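Local coordinates for enhancer of mRNA-decapping protein 3 (Homo sapiens, PDB 2VC8), which binds single-stranded RNA and promotes mRNA decapping and degradation, the part described here being its LSm domain, at residues 22-28 with 38-44. Sequence-based numbering, arbitrary orientation. Where two conformers were deposited one is given.
Sequences VYQGRVS and SLTRPFH
Ser-38 O takes the backbone N-H of Ser-28 at 2.9 Å and, weakly, its hydroxyl as well; the short side chain of Ser-28 keeps that hydroxyl close enough to the backbone for the second bond. Leu-39, next along, has CG anti to its carbonyl carbon (chi1 -56°), which sends the forked end back over strand 22-28: CD2 lies 3.7 Å from Val-27 CG2, while CD1 reaches over the Gly-25 backbone to Tyr-23 CB. Branched aliphatic chains suit Leu-39 and Val-27, which are buried where they meet. Thr-40 N donates to Arg-26 O at 2.9 Å. Here the chain turns a corner through Arg-41, whose positive phi (47°) marks the bend, and a water bridges the gap, accepting from Arg-26 N and donating to Thr-40 O. Pro-42 lies across from Gly-25, where a beta carbon would crowd Thr-40 O, Pro-42 CA and Leu-39 CB; Pro-42 CA meets Gln-24 O at 3.1 Å. Phe-43 and Gln-24 then exchange two backbone bonds, forming an antiparallel hydrogen-bonded pair. His-44 closes the run: its ring lies nearly parallel on Tyr-23 in an offset stack (centroids 4.2 Å, planes at 10°), and ND1 donates to Val-22 O at 2.7 Å, close to the ring plane, which fixes the imidazole's rotation. An imidazole suits the place because its face can stack while the N-H at its rim donates. The corner at Thr-40 and Arg-41 divides the partner into strands 36-39 and 42-44, both paired with strand 22-31, consistent with the strongly curved sheet of an Sm fold; strand 11-15 borders the other edge of strand 22-31, and Phe-56 of strand 53-57 packs against Tyr-23 and Leu-39.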
ATOM      1  N   VAL A  22      10.168   0.705   3.693  1.00 17.17           N
ATOM      2  CA  VAL A  22       9.000  -0.129   3.775  1.00 15.83           C
ATOM      3  C   VAL A  22       7.854   0.698   4.343  1.00 14.66           C
ATOM      4  O   VAL A  22       8.033   1.478   5.324  1.00 16.67           O
ATOM      5  CB  VAL A  22       9.263  -1.355   4.635  1.00 17.96           C
ATOM      6  CG1 VAL A  22       8.032  -2.212   4.822  1.00 20.82           C
ATOM      7  CG2 VAL A  22      10.385  -2.178   3.987  1.00 25.18           C
ATOM      8  N   TYR A  23       6.679   0.576   3.737  1.00 13.57           N
ATOM      9  CA  TYR A  23       5.444   1.249   4.164  1.00 12.84           C
ATOM     10  C   TYR A  23       4.388   0.205   4.400  1.00 14.65           C
ATOM     11  O   TYR A  23       4.262  -0.722   3.574  1.00 15.78           O
ATOM     12  CB  TYR A  23       4.998   2.263   3.099  1.00 13.32           C
ATOM     13  CG  TYR A  23       6.014   3.345   2.905  1.00 14.78           C
ATOM     14  CD1 TYR A  23       7.140   3.102   2.135  1.00 16.95           C
ATOM     15  CD2 TYR A  23       5.912   4.553   3.553  1.00 16.00           C
ATOM     16  CE1 TYR A  23       8.148   4.001   1.979  1.00 19.53           C
ATOM     17  CE2 TYR A  23       6.955   5.529   3.377  1.00 18.65           C
ATOM     18  CZ  TYR A  23       8.051   5.174   2.632  1.00 20.40           C
ATOM     19  OH  TYR A  23       9.044   6.102   2.500  1.00 26.39           O
ATOM     20  N   GLN A  24       3.623   0.349   5.475  1.00 14.01           N
ATOM     21  CA  GLN A  24       2.572  -0.597   5.745  1.00 13.98           C
ATOM     22  C   GLN A  24       1.232   0.136   5.919  1.00 13.51           C
ATOM     23  O   GLN A  24       1.189   1.213   6.486  1.00 15.98           O
ATOM     24  CB  GLN A  24       2.842  -1.417   7.006  1.00 18.66           C
ATOM     25  CG  GLN A  24       4.224  -2.024   7.035  1.00 23.25           C
ATOM     26  CD  GLN A  24       4.385  -3.133   8.047  1.00 34.58           C
ATOM     27  OE1 GLN A  24       3.779  -3.108   9.107  1.00 40.56           O
ATOM     28  NE2 GLN A  24       5.244  -4.090   7.735  1.00 47.52           N
ATOM     29  N   GLY A  25       0.161  -0.419   5.382  1.00 12.56           N
ATOM     30  CA  GLY A  25      -1.141   0.213   5.498  1.00 15.43           C
ATOM     31  C   GLY A  25      -2.222  -0.465   4.753  1.00 14.22           C
ATOM     32  O   GLY A  25      -1.990  -1.391   3.983  1.00 13.07           O
ATOM     33  N   ARG A  26      -3.430  -0.022   4.973  1.00 15.96           N
ATOM     34  CA  ARG A  26      -4.534  -0.425   4.158  1.00 12.67           C
ATOM     35  C   ARG A  26      -4.504   0.117   2.734  1.00 14.02           C
ATOM     36  O   ARG A  26      -4.301   1.313   2.541  1.00 16.28           O
ATOM     37  CB  ARG A  26      -5.794   0.036   4.894  1.00 19.66           C
ATOM     38  CG  ARG A  26      -7.065  -0.238   4.110  1.00 23.67           C
ATOM     39  CD  ARG A  26      -7.758  -1.411   4.494  1.00 27.63           C
ATOM     40  NE  ARG A  26      -8.170  -1.366   5.896  1.00 37.46           N
ATOM     41  CZ  ARG A  26      -8.524  -2.459   6.554  1.00 34.14           C
ATOM     42  NH1 ARG A  26      -8.521  -3.654   5.964  1.00 34.44           N
ATOM     43  NH2 ARG A  26      -8.848  -2.380   7.820  1.00 29.33           N
ATOM     44  N   VAL A  27      -4.767  -0.746   1.762  1.00 14.89           N
ATOM     45  CA  VAL A  27      -4.859  -0.369   0.350  1.00 15.20           C
ATOM     46  C   VAL A  27      -6.207   0.306   0.108  1.00 15.60           C
ATOM     47  O   VAL A  27      -7.271  -0.362   0.156  1.00 18.84           O
ATOM     48  CB  VAL A  27      -4.661  -1.550  -0.617  1.00 15.98           C
ATOM     49  CG1 VAL A  27      -4.784  -1.100  -2.055  1.00 17.25           C
ATOM     50  CG2 VAL A  27      -3.273  -2.174  -0.355  1.00 16.27           C
ATOM     51  N   SER A  28      -6.155   1.620  -0.071  1.00 15.59           N
ATOM     52  CA  SER A  28      -7.343   2.426  -0.291  1.00 17.62           C
ATOM     53  C   SER A  28      -7.687   2.623  -1.723  1.00 18.61           C
ATOM     54  O   SER A  28      -8.796   3.045  -2.029  1.00 20.42           O
ATOM     55  CB  SER A  28      -7.167   3.788   0.357  1.00 21.73           C
ATOM     56  OG  SER A  28      -5.959   4.404  -0.067  1.00 25.33           O
ATOM     57  N   SER A  38      -2.361   2.761  -3.585  1.00 14.96           N
ATOM     58  CA  SER A  38      -2.420   3.815  -2.530  1.00 14.61           C
ATOM     59  C   SER A  38      -2.674   3.217  -1.192  1.00 13.23           C
ATOM     60  O   SER A  38      -3.559   2.331  -1.057  1.00 15.60           O
ATOM     61  CB  SER A  38      -3.532   4.816  -2.854  1.00 16.30           C
ATOM     62  OG  SER A  38      -3.363   5.386  -4.168  1.00 17.23           O
ATOM     63  N   LEU A  39      -1.927   3.678  -0.191  1.00 13.73           N
ATOM     64  CA  LEU A  39      -2.110   3.285   1.208  1.00 13.89           C
ATOM     65  C   LEU A  39      -2.642   4.452   2.020  1.00 14.60           C
ATOM     66  O   LEU A  39      -2.210   5.569   1.881  1.00 15.77           O
ATOM     67  CB  LEU A  39      -0.802   2.841   1.844  1.00 15.10           C
ATOM     68  CG  LEU A  39      -0.036   1.701   1.161  1.00 14.18           C
ATOM     69  CD1 LEU A  39       1.149   1.349   1.998  1.00 16.07           C
ATOM     70  CD2 LEU A  39      -0.974   0.486   0.810  1.00 15.05           C
ATOM     71  N   THR A  40      -3.639   4.165   2.850  1.00 15.40           N
ATOM     72  CA  THR A  40      -4.133   5.196   3.752  0.50 16.69           C
ATOM     73  C   THR A  40      -3.459   5.069   5.131  1.00 17.57           C
ATOM     74  O   THR A  40      -3.183   3.986   5.632  1.00 19.03           O
ATOM     75  CB  THR A  40      -5.715   5.329   3.782  0.50 19.37           C
ATOM     76  OG1 THR A  40      -6.149   6.024   4.980  0.50 17.05           O
ATOM     77  CG2 THR A  40      -6.399   3.981   3.651  0.50 17.06           C
ATOM     78  N   ARG A  41      -3.156   6.210   5.692  1.00 17.81           N
ATOM     79  CA  ARG A  41      -2.553   6.276   7.016  0.50 17.07           C
ATOM     80  C   ARG A  41      -1.379   5.302   7.173  1.00 18.99           C
ATOM     81  O   ARG A  41      -1.339   4.545   8.155  1.00 19.96           O
ATOM     82  CB  ARG A  41      -3.626   5.993   8.107  0.50 21.37           C
ATOM     83  CG  ARG A  41      -4.749   7.016   8.087  0.50 21.47           C
ATOM     84  CD  ARG A  41      -5.639   6.911   9.300  0.50 20.43           C
ATOM     85  NE  ARG A  41      -6.929   6.394   8.911  0.50 26.49           N
ATOM     86  CZ  ARG A  41      -7.396   5.172   9.157  0.50 29.04           C
ATOM     87  NH1 ARG A  41      -6.685   4.235   9.824  0.50 20.10           N
ATOM     88  NH2 ARG A  41      -8.608   4.891   8.706  0.50 24.57           N
ATOM     89  N   PRO A  42      -0.455   5.269   6.222  1.00 17.63           N
ATOM     90  CA  PRO A  42       0.570   4.282   6.327  1.00 16.24           C
ATOM     91  C   PRO A  42       1.567   4.564   7.428  1.00 16.48           C
ATOM     92  O   PRO A  42       1.698   5.694   7.897  1.00 20.02           O
ATOM     93  CB  PRO A  42       1.300   4.377   4.977  1.00 18.16           C
ATOM     94  CG  PRO A  42       1.069   5.721   4.571  1.00 19.30           C
ATOM     95  CD  PRO A  42      -0.289   6.159   5.070  1.00 19.42           C
ATOM     96  N   PHE A  43       2.224   3.506   7.859  1.00 14.92           N
ATOM     97  CA  PHE A  43       3.352   3.492   8.770  1.00 16.71           C
ATOM     98  C   PHE A  43       4.635   3.259   7.956  1.00 16.81           C
ATOM     99  O   PHE A  43       4.646   2.564   6.956  1.00 19.14           O
ATOM    100  CB  PHE A  43       3.217   2.344   9.781  1.00 18.71           C
ATOM    101  CG  PHE A  43       2.612   2.740  11.103  1.00 20.67           C
ATOM    102  CD1 PHE A  43       1.358   3.230  11.130  1.00 18.24           C
ATOM    103  CD2 PHE A  43       3.300   2.567  12.290  1.00 19.71           C
ATOM    104  CE1 PHE A  43       0.766   3.653  12.362  1.00 17.92           C
ATOM    105  CE2 PHE A  43       2.705   2.944  13.512  1.00 21.16           C
ATOM    106  CZ  PHE A  43       1.451   3.479  13.516  1.00 19.25           C
ATOM    107  N   HIS A  44       5.694   3.814   8.481  1.00 16.87           N
ATOM    108  CA  HIS A  44       7.022   3.720   7.995  1.00 19.65           C
ATOM    109  C   HIS A  44       7.970   3.839   9.215  1.00 23.43           C
ATOM    110  O   HIS A  44       7.797   4.743  10.039  1.00 25.85           O
ATOM    111  CB  HIS A  44       7.243   4.878   6.992  1.00 19.59           C
ATOM    112  CG  HIS A  44       8.628   4.937   6.443  1.00 19.99           C
ATOM    113  ND1 HIS A  44       9.126   3.955   5.606  1.00 21.62           N
ATOM    114  CD2 HIS A  44       9.618   5.846   6.591  1.00 22.85           C
ATOM    115  CE1 HIS A  44      10.373   4.258   5.272  1.00 23.13           C
ATOM    116  NE2 HIS A  44      10.686   5.403   5.847  1.00 27.64           N
TER
HETATM  117  O   HOH W   1      -3.543   1.832   7.321  1.00 20.47           O